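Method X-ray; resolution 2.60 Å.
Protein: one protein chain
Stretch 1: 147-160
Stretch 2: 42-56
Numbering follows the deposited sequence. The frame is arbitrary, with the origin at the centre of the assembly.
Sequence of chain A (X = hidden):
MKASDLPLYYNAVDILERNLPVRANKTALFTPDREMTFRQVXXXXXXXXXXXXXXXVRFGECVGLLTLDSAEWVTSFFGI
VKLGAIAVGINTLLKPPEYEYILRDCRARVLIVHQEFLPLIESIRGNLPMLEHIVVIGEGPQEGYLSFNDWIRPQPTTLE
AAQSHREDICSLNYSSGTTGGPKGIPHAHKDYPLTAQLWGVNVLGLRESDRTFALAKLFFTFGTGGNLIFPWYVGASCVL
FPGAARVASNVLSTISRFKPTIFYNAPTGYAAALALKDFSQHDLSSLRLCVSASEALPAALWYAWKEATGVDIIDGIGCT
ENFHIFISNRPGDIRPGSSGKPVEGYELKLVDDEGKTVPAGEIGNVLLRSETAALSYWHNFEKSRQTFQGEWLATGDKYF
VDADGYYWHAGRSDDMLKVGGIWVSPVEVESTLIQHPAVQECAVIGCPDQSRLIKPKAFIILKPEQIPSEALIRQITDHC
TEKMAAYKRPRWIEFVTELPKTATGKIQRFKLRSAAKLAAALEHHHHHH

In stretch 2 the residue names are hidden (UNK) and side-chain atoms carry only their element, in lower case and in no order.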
ATOM      1  N   SER A 147      -2.434  -1.526  30.101  1.00 29.52           N
ATOM      2  CA  SER A 147      -3.015  -2.508  29.196  1.00 25.83           C
ATOM      3  C   SER A 147      -4.231  -1.888  28.521  1.00 24.40           C
ATOM      4  O   SER A 147      -4.968  -1.128  29.146  1.00 26.65           O
ATOM      5  CB  SER A 147      -3.410  -3.775  29.954  1.00 28.52           C
ATOM      6  OG  SER A 147      -3.820  -4.792  29.058  1.00 50.19           O
ATOM      7  N   PHE A 148      -4.432  -2.218  27.248  1.00 25.99           N
ATOM      8  CA  PHE A 148      -5.467  -1.586  26.428  1.00 24.82           C
ATOM      9  C   PHE A 148      -6.869  -1.648  27.037  1.00 28.45           C
ATOM     10  O   PHE A 148      -7.530  -0.620  27.181  1.00 26.93           O
ATOM     11  CB  PHE A 148      -5.475  -2.190  25.021  1.00 21.51           C
ATOM     12  CG  PHE A 148      -6.392  -1.484  24.064  1.00 26.76           C
ATOM     13  CD1 PHE A 148      -5.980  -0.332  23.413  1.00 23.38           C
ATOM     14  CD2 PHE A 148      -7.663  -1.974  23.811  1.00 22.44           C
ATOM     15  CE1 PHE A 148      -6.820   0.320  22.530  1.00 21.15           C
ATOM     16  CE2 PHE A 148      -8.507  -1.325  22.930  1.00 22.01           C
ATOM     17  CZ  PHE A 148      -8.085  -0.177  22.289  1.00 20.20           C
ATOM     18  N   ASN A 149      -7.315  -2.850  27.391  1.00 24.02           N
ATOM     19  CA  ASN A 149      -8.654  -3.037  27.948  1.00 23.63           C
ATOM     20  C   ASN A 149      -8.879  -2.302  29.268  1.00 31.60           C
ATOM     21  O   ASN A 149      -9.932  -1.698  29.477  1.00 34.44           O
ATOM     22  CB  ASN A 149      -8.974  -4.524  28.110  1.00 25.50           C
ATOM     23  CG  ASN A 149      -9.289  -5.199  26.789  1.00 27.90           C
ATOM     24  OD1 ASN A 149      -9.699  -4.547  25.829  1.00 36.09           O
ATOM     25  ND2 ASN A 149      -9.103  -6.512  26.736  1.00 32.65           N
ATOM     26  N   ASP A 150      -7.889  -2.356  30.154  1.00 25.79           N
ATOM     27  CA  ASP A 150      -7.976  -1.677  31.443  1.00 30.18           C
ATOM     28  C   ASP A 150      -7.919  -0.165  31.259  1.00 29.36           C
ATOM     29  O   ASP A 150      -8.412   0.597  32.092  1.00 29.58           O
ATOM     30  CB  ASP A 150      -6.843  -2.131  32.365  1.00 29.87           C
ATOM     31  CG  ASP A 150      -6.846  -3.630  32.599  1.00 44.38           C
ATOM     32  OD1 ASP A 150      -7.941  -4.231  32.598  1.00 41.84           O
ATOM     33  OD2 ASP A 150      -5.752  -4.205  32.782  1.00 39.44           O
ATOM     34  N   TRP A 151      -7.315   0.255  30.154  1.00 28.90           N
ATOM     35  CA  TRP A 151      -7.105   1.667  29.860  1.00 21.48           C
ATOM     36  C   TRP A 151      -8.380   2.344  29.364  1.00 26.04           C
ATOM     37  O   TRP A 151      -8.620   3.518  29.650  1.00 30.97           O
ATOM     38  CB  TRP A 151      -5.982   1.802  28.829  1.00 25.68           C
ATOM     39  CG  TRP A 151      -5.673   3.196  28.395  1.00 27.15           C
ATOM     40  CD1 TRP A 151      -5.364   4.258  29.193  1.00 19.63           C
ATOM     41  CD2 TRP A 151      -5.603   3.671  27.046  1.00 27.81           C
ATOM     42  NE1 TRP A 151      -5.125   5.372  28.423  1.00 18.28           N
ATOM     43  CE2 TRP A 151      -5.262   5.036  27.102  1.00 24.00           C
ATOM     44  CE3 TRP A 151      -5.804   3.076  25.797  1.00 24.58           C
ATOM     45  CZ2 TRP A 151      -5.120   5.817  25.957  1.00 25.57           C
ATOM     46  CZ3 TRP A 151      -5.660   3.851  24.662  1.00 25.03           C
ATOM     47  CH2 TRP A 151      -5.322   5.206  24.749  1.00 22.39           C
ATOM     48  N   ILE A 152      -9.201   1.599  28.629  1.00 23.58           N
ATOM     49  CA  ILE A 152     -10.422   2.151  28.050  1.00 19.79           C
ATOM     50  C   ILE A 152     -11.661   1.821  28.878  1.00 29.04           C
ATOM     51  O   ILE A 152     -12.743   2.353  28.626  1.00 29.07           O
ATOM     52  CB  ILE A 152     -10.648   1.637  26.615  1.00 24.01           C
ATOM     53  CG1 ILE A 152     -10.922   0.130  26.627  1.00 23.97           C
ATOM     54  CG2 ILE A 152      -9.454   1.966  25.733  1.00 23.37           C
ATOM     55  CD1 ILE A 152     -11.271  -0.440  25.270  1.00 23.88           C
ATOM     56  N   ARG A 153     -11.498   0.942  29.862  1.00 27.58           N
ATOM     57  CA  ARG A 153     -12.624   0.472  30.669  1.00 30.01           C
ATOM     58  C   ARG A 153     -13.398   1.561  31.431  1.00 30.13           C
ATOM     59  O   ARG A 153     -14.621   1.636  31.315  1.00 31.02           O
ATOM     60  CB  ARG A 153     -12.194  -0.661  31.612  1.00 30.24           C
ATOM     61  CG  ARG A 153     -13.295  -1.137  32.543  1.00 29.57           C
ATOM     62  CD  ARG A 153     -12.916  -2.428  33.250  1.00 36.37           C
ATOM     63  NE  ARG A 153     -12.737  -3.533  32.312  1.00 45.39           N
ATOM     64  CZ  ARG A 153     -11.563  -4.078  32.012  1.00 40.67           C
ATOM     65  NH1 ARG A 153     -10.456  -3.626  32.584  1.00 39.10           N
ATOM     66  NH2 ARG A 153     -11.497  -5.079  31.145  1.00 41.64           N
ATOM     67  N   PRO A 154     -12.702   2.410  32.212  1.00 28.31           N
ATOM     68  CA  PRO A 154     -13.484   3.393  32.970  1.00 28.15           C
ATOM     69  C   PRO A 154     -13.992   4.549  32.110  1.00 25.03           C
ATOM     70  O   PRO A 154     -14.855   5.305  32.553  1.00 25.65           O
ATOM     71  CB  PRO A 154     -12.480   3.908  34.001  1.00 23.04           C
ATOM     72  CG  PRO A 154     -11.166   3.774  33.326  1.00 19.56           C
ATOM     73  CD  PRO A 154     -11.258   2.522  32.501  1.00 25.57           C
ATOM     74  N   GLN A 155     -13.464   4.681  30.897  1.00 25.28           N
ATOM     75  CA  GLN A 155     -13.840   5.783  30.018  1.00 23.13           C
ATOM     76  C   GLN A 155     -15.248   5.619  29.449  1.00 21.93           C
ATOM     77  O   GLN A 155     -15.637   4.521  29.051  1.00 20.66           O
ATOM     78  CB  GLN A 155     -12.827   5.933  28.879  1.00 21.07           C
ATOM     79  CG  GLN A 155     -11.407   6.215  29.341  1.00 18.92           C
ATOM     80  CD  GLN A 155     -11.266   7.560  30.029  1.00 16.93           C
ATOM     81  OE1 GLN A 155     -12.135   8.427  29.916  1.00 19.88           O
ATOM     82  NE2 GLN A 155     -10.163   7.742  30.745  1.00 18.42           N
ATOM     83  N   PRO A 156     -16.015   6.720  29.408  1.00 20.53           N
ATOM     84  CA  PRO A 156     -17.373   6.716  28.855  1.00 20.71           C
ATOM     85  C   PRO A 156     -17.370   6.464  27.351  1.00 24.42           C
ATOM     86  O   PRO A 156     -16.352   6.677  26.693  1.00 22.76           O
ATOM     87  CB  PRO A 156     -17.876   8.131  29.158  1.00 17.72           C
ATOM     88  CG  PRO A 156     -16.645   8.953  29.288  1.00 17.89           C
ATOM     89  CD  PRO A 156     -15.626   8.049  29.908  1.00 21.21           C
ATOM     90  N   THR A 157     -18.503   6.017  26.818  1.00 24.23           N
ATOM     91  CA  THR A 157     -18.602   5.674  25.403  1.00 21.75           C
ATOM     92  C   THR A 157     -19.062   6.857  24.555  1.00 22.27           C
ATOM     93  O   THR A 157     -19.311   6.712  23.358  1.00 24.36           O
ATOM     94  CB  THR A 157     -19.559   4.492  25.181  1.00 18.34           C
ATOM     95  OG1 THR A 157     -20.869   4.841  25.644  1.00 24.22           O
ATOM     96  CG2 THR A 157     -19.071   3.266  25.935  1.00 13.98           C
ATOM     97  N   THR A 158     -19.175   8.023  25.180  1.00 18.16           N
ATOM     98  CA  THR A 158     -19.562   9.234  24.465  1.00 20.84           C
ATOM     99  C   THR A 158     -18.387  10.200  24.342  1.00 21.94           C
ATOM    100  O   THR A 158     -17.565  10.314  25.252  1.00 17.07           O
ATOM    101  CB  THR A 158     -20.747   9.946  25.145  1.00 19.65           C
ATOM    102  OG1 THR A 158     -20.417  10.233  26.510  1.00 21.36           O
ATOM    103  CG2 THR A 158     -21.989   9.070  25.103  1.00 22.41           C
ATOM    104  N   LEU A 159     -18.315  10.888  23.208  1.00 20.43           N
ATOM    105  CA  LEU A 159     -17.233  11.826  22.942  1.00 17.44           C
ATOM    106  C   LEU A 159     -17.642  12.816  21.858  1.00 19.08           C
ATOM    107  O   LEU A 159     -18.307  12.447  20.891  1.00 15.81           O
ATOM    108  CB  LEU A 159     -15.972  11.073  22.512  1.00 20.57           C
ATOM    109  CG  LEU A 159     -14.750  11.913  22.134  1.00 18.54           C
ATOM    110  CD1 LEU A 159     -14.263  12.719  23.326  1.00 16.74           C
ATOM    111  CD2 LEU A 159     -13.638  11.032  21.586  1.00 18.41           C
ATOM    112  N   GLU A 160     -17.249  14.074  22.026  1.00 19.42           N
ATOM    113  CA  GLU A 160     -17.503  15.091  21.015  1.00 24.04           C
ATOM    114  C   GLU A 160     -16.321  15.194  20.059  1.00 22.73           C
ATOM    115  O   GLU A 160     -15.172  15.284  20.490  1.00 25.53           O
ATOM    116  CB  GLU A 160     -17.769  16.451  21.665  1.00 29.16           C
ATOM    117  CG  GLU A 160     -19.076  16.539  22.438  1.00 39.67           C
ATOM    118  CD  GLU A 160     -20.290  16.680  21.535  1.00 52.80           C
ATOM    119  OE1 GLU A 160     -20.121  16.704  20.297  1.00 53.03           O
ATOM    120  OE2 GLU A 160     -21.416  16.773  22.067  1.00 60.28           O
ATOM    121  N   UNK A  42     -17.616   2.426  17.395  1.00 16.70           N
ATOM    122  CA  UNK A  42     -17.770   3.828  17.764  1.00 19.16           C
ATOM    123  C   UNK A  42     -17.630   4.027  19.269  1.00 19.41           C
ATOM    124  O   UNK A  42     -17.005   4.987  19.718  1.00 19.91           O
ATOM    125  o   UNK A  42     -19.286   5.719  17.673  1.00 10.50           O
ATOM    126  c   UNK A  42     -19.118   4.367  17.286  1.00 14.33           C
ATOM    127  N   UNK A  43     -18.213   3.116  20.042  1.00 17.12           N
ATOM    128  CA  UNK A  43     -18.129   3.184  21.497  1.00 18.46           C
ATOM    129  C   UNK A  43     -16.698   3.038  21.998  1.00 21.07           C
ATOM    130  O   UNK A  43     -16.248   3.802  22.851  1.00 23.37           O
ATOM    131  o   UNK A  43     -20.906   3.528  21.751  1.00 17.85           O
ATOM    132  c   UNK A  43     -20.492   2.385  21.946  1.00 17.15           C
ATOM    133  n   UNK A  43     -21.296   1.332  22.002  1.00 21.05           N
ATOM    134  c   UNK A  43     -19.014   2.115  22.140  1.00 15.78           C
ATOM    135  N   UNK A  44     -15.987   2.052  21.460  1.00 18.20           N
ATOM    136  CA  UNK A  44     -14.617   1.787  21.876  1.00 17.71           C
ATOM    137  C   UNK A  44     -13.689   2.918  21.445  1.00 22.90           C
ATOM    138  O   UNK A  44     -12.755   3.274  22.164  1.00 18.56           O
ATOM    139  o   UNK A  44     -11.454  -1.828  21.078  1.00 23.08           O
ATOM    140  o   UNK A  44     -13.371  -2.261  22.058  1.00 29.11           O
ATOM    141  c   UNK A  44     -12.510  -1.460  21.637  1.00 27.30           C
ATOM    142  c   UNK A  44     -12.761   0.025  21.810  1.00 25.13           C
ATOM    143  c   UNK A  44     -14.136   0.446  21.318  1.00 14.07           C
ATOM    144  N   UNK A  45     -13.958   3.485  20.273  1.00 18.19           N
ATOM    145  CA  UNK A  45     -13.171   4.604  19.766  1.00 15.93           C
ATOM    146  C   UNK A  45     -13.353   5.835  20.648  1.00 18.65           C
ATOM    147  O   UNK A  45     -12.401   6.573  20.903  1.00 14.29           O
ATOM    148  c   UNK A  45     -13.553   4.916  18.328  1.00 13.14           C
ATOM    149  N   UNK A  46     -14.580   6.050  21.109  1.00 18.05           N
ATOM    150  CA  UNK A  46     -14.870   7.162  22.006  1.00 20.17           C
ATOM    151  C   UNK A  46     -14.198   6.978  23.361  1.00 20.09           C
ATOM    152  O   UNK A  46     -13.824   7.949  24.019  1.00 20.00           O
ATOM    153  c   UNK A  46     -17.057   7.810  20.909  1.00 21.50           C
ATOM    154  o   UNK A  46     -16.418   8.390  20.030  1.00 20.75           O
ATOM    155  n   UNK A  46     -18.359   7.566  20.805  1.00 17.68           N
ATOM    156  c   UNK A  46     -16.379   7.342  22.179  1.00 17.22           C
ATOM    157  N   UNK A  47     -14.045   5.722  23.770  1.00 18.31           N
ATOM    158  CA  UNK A  47     -13.326   5.403  24.996  1.00 18.84           C
ATOM    159  C   UNK A  47     -11.838   5.674  24.818  1.00 20.87           C
ATOM    160  O   UNK A  47     -11.179   6.182  25.725  1.00 18.23           O
ATOM    161  c   UNK A  47     -14.957   3.654  25.897  1.00 24.20           C
ATOM    162  c   UNK A  47     -13.554   3.944  25.391  1.00 22.52           C
ATOM    163  n   UNK A  47     -15.750   2.020  27.493  1.00 24.19           N
ATOM    164  c   UNK A  47     -15.132   2.214  26.334  1.00 22.43           C
ATOM    165  o   UNK A  47     -14.711   1.287  25.642  1.00 25.23           O
ATOM    166  N   UNK A  48     -11.319   5.333  23.642  1.00 18.39           N
ATOM    167  CA  UNK A  48      -9.924   5.595  23.310  1.00 16.54           C
ATOM    168  C   UNK A  48      -9.652   7.095  23.298  1.00 20.89           C
ATOM    169  O   UNK A  48      -8.670   7.561  23.876  1.00 21.44           O
ATOM    170  c   UNK A  48      -8.194   5.513  21.474  1.00 16.21           C
ATOM    171  c   UNK A  48      -9.543   4.988  21.943  1.00 19.47           C
ATOM    172  c   UNK A  48      -9.532   3.470  22.024  1.00 17.40           C
ATOM    173  N   UNK A  49     -10.535   7.846  22.645  1.00 16.01           N
ATOM    174  CA  UNK A  49     -10.424   9.292  22.590  1.00 16.13           C
ATOM    175  C   UNK A  49     -10.435   9.925  23.969  1.00 21.40           C
ATOM    176  O   UNK A  49      -9.629  10.808  24.262  1.00 21.26           O
ATOM    177  N   UNK A  50     -11.350   9.469  24.819  1.00 20.25           N
ATOM    178  CA  UNK A  50     -11.420   9.940  26.198  1.00 20.07           C
ATOM    179  C   UNK A  50     -10.194   9.535  27.011  1.00 18.25           C
ATOM    180  O   UNK A  50      -9.692  10.312  27.823  1.00 20.20           O
ATOM    181  n   UNK A  50     -15.035   9.484  26.281  1.00 15.92           N
ATOM    182  o   UNK A  50     -13.889  11.415  26.294  1.00 20.51           O
ATOM    183  c   UNK A  50     -13.928  10.196  26.459  1.00 15.04           C
ATOM    184  c   UNK A  50     -12.691   9.430  26.880  1.00 14.86           C
ATOM    185  N   UNK A  51      -9.717   8.315  26.788  1.00 16.46           N
ATOM    186  CA  UNK A  51      -8.559   7.801  27.512  1.00 21.24           C
ATOM    187  C   UNK A  51      -7.289   8.556  27.137  1.00 21.61           C
ATOM    188  O   UNK A  51      -6.399   8.744  27.966  1.00 19.96           O
ATOM    189  c   UNK A  51      -8.391   6.311  27.259  1.00 17.37           C
ATOM    190  N   UNK A  52      -7.211   8.989  25.882  1.00 21.01           N
ATOM    191  CA  UNK A  52      -6.071   9.767  25.410  1.00 17.72           C
ATOM    192  C   UNK A  52      -6.051  11.154  26.046  1.00 22.51           C
ATOM    193  O   UNK A  52      -4.982  11.720  26.285  1.00 16.95           O
ATOM    194  c   UNK A  52      -6.088   9.874  23.883  1.00 16.26           C
ATOM    195  c   UNK A  52      -5.731   8.596  23.120  1.00 16.36           C
ATOM    196  c   UNK A  52      -4.253   8.275  23.279  1.00 17.44           C
ATOM    197  c   UNK A  52      -6.097   8.723  21.650  1.00 13.43           C
ATOM    198  N   UNK A  53      -7.233  11.697  26.322  1.00 21.03           N
ATOM    199  CA  UNK A  53      -7.342  12.982  27.007  1.00 21.30           C
ATOM    200  C   UNK A  53      -6.770  12.876  28.414  1.00 21.92           C
ATOM    201  O   UNK A  53      -6.167  13.821  28.923  1.00 24.45           O
ATOM    202  c   UNK A  53      -9.451  13.639  25.717  1.00 24.91           C
ATOM    203  c   UNK A  53      -8.798  13.446  27.072  1.00 26.79           C
ATOM    204  c   UNK A  53     -10.893  14.100  25.858  1.00 32.04           C
ATOM    205  n   UNK A  53     -10.509  16.434  25.080  1.00 36.24           N
ATOM    206  c   UNK A  53     -10.975  15.577  26.205  1.00 32.62           C
ATOM    207  N   UNK A  54      -6.965  11.718  29.037  1.00 17.44           N
ATOM    208  CA  UNK A  54      -6.425  11.460  30.359  1.00 19.34           C
ATOM    209  C   UNK A  54      -4.912  11.409  30.339  1.00 23.39           C
ATOM    210  O   UNK A  54      -4.256  11.685  31.344  1.00 22.17           O
ATOM    211  N   UNK A  55      -4.356  11.053  29.185  1.00 21.99           N
ATOM    212  CA  UNK A  55      -2.910  11.025  29.005  1.00 19.72           C
ATOM    213  C   UNK A  55      -2.397  12.378  28.517  1.00 20.59           C
ATOM    214  O   UNK A  55      -1.203  12.551  28.273  1.00 19.90           O
ATOM    215  c   UNK A  55      -2.509   9.916  28.030  1.00 18.22           C
ATOM    216  c   UNK A  55      -2.877   8.488  28.444  1.00 20.33           C
ATOM    217  c   UNK A  55      -2.377   8.188  29.850  1.00 20.39           C
ATOM    218  c   UNK A  55      -2.329   7.475  27.451  1.00 11.38           C
ATOM    219  N   UNK A  56      -3.310  13.333  28.372  1.00 24.01           N
ATOM    220  CA  UNK A  56      -2.947  14.693  28.017  1.00 24.64           C
ATOM    221  C   UNK A  56      -2.803  14.952  26.529  1.00 21.36           C
ATOM    222  O   UNK A  56      -2.265  15.984  26.125  1.00 20.55           O
TER
HETATM  223  O   HOH W   1     -22.839   5.442  23.720  1.00 24.98           O
HETATM  224  O   HOH W   2     -11.372  -4.267  23.770  1.00 28.07           O
HETATM  225  O   HOH W   3     -16.194  13.069  26.825  1.00 14.52           O
HETATM  226  O   HOH W   4      -5.959   7.589  30.508  1.00 20.62           O

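Position 42 carries one carbon and one oxygen, which make no contact with stretch 1: the single hydroxyl identifies Ser42. Position 43 has two carbons, the second bearing one oxygen and one nitrogen, a short amide, hence Asn43; its OD1 lies 3.8 Å from Thr157 CB, and a water bonded to Thr157 OG1 donates weakly to that OD1. At position 44 three carbons end in two oxygens, the carboxylate of Glu44. Its CG packs 3.8 Å from Ile152 CD1, and its OE2 sits at the edge of the Phe148 ring, 3.5 Å from Phe148 CE2.

Position 45 has one carbon, pointing away: Ala45. Position 46 is again two carbons with a terminal oxygen and nitrogen. The nitrogen lies 2.9 Å from Thr157 O, as an amide donor would, so this is Asn46, with ND2 donating at 156°. Position 47 extends the amide by one carbon, giving Gln47. Its NE2 donates to Gln155 O (2.9 Å, 148°); Ile152 O is also near NE2, at 3.2 Å, but the angle is too poor for a bond.

Position 48 has one carbon carrying two more, a beta-branched Val48, whose CG2 is 3.9 Å from Phe148 CZ and 4.0 Å from Ile152 CG2. Position 49 has no side-chain atoms, so it is Gly49; an ideal CB would fall 2.4 Å from Leu159 CD2, a clash. Position 50 repeats the short amide: Asn50. Its ND2 donates to both Pro156 O (3.1 Å) and Thr158 O (2.9 Å).

The lone carbon at 51 is Ala51, its CB over one face of Trp151, 3.7 Å from the five-membered ring's centroid and 24° off the normal, a CH-pi contact. Position 52, four carbons forked at the second, is Leu52, with CD2 at the indole edge, 3.6 Å from Trp151 CH2. Four carbons in a row ending in nitrogen make 53 Lys53. Position 54 is bare, Gly54, although a CB would have room. Position 55 repeats the forked four carbons: Leu55, CD1 3.6 Å from Trp151 CZ2. Position 56 lacks a side chain and has phi 86°, closing a Schellman motif; a CB would jam against the preceding carbonyl, hence Gly56.

The helices cross at 80°, with axes 9.8 Å apart at closest approach. Phe148, Trp151 and Ile152 supply the apolar packing, while further along, three helix amides donate to carbonyls of Gln155 through Thr158, fastening a loop that otherwise lacks regular structure. Together the stretches bury 967 Å².

Stretch 2 42-56: SNEANQVGNALKGLG
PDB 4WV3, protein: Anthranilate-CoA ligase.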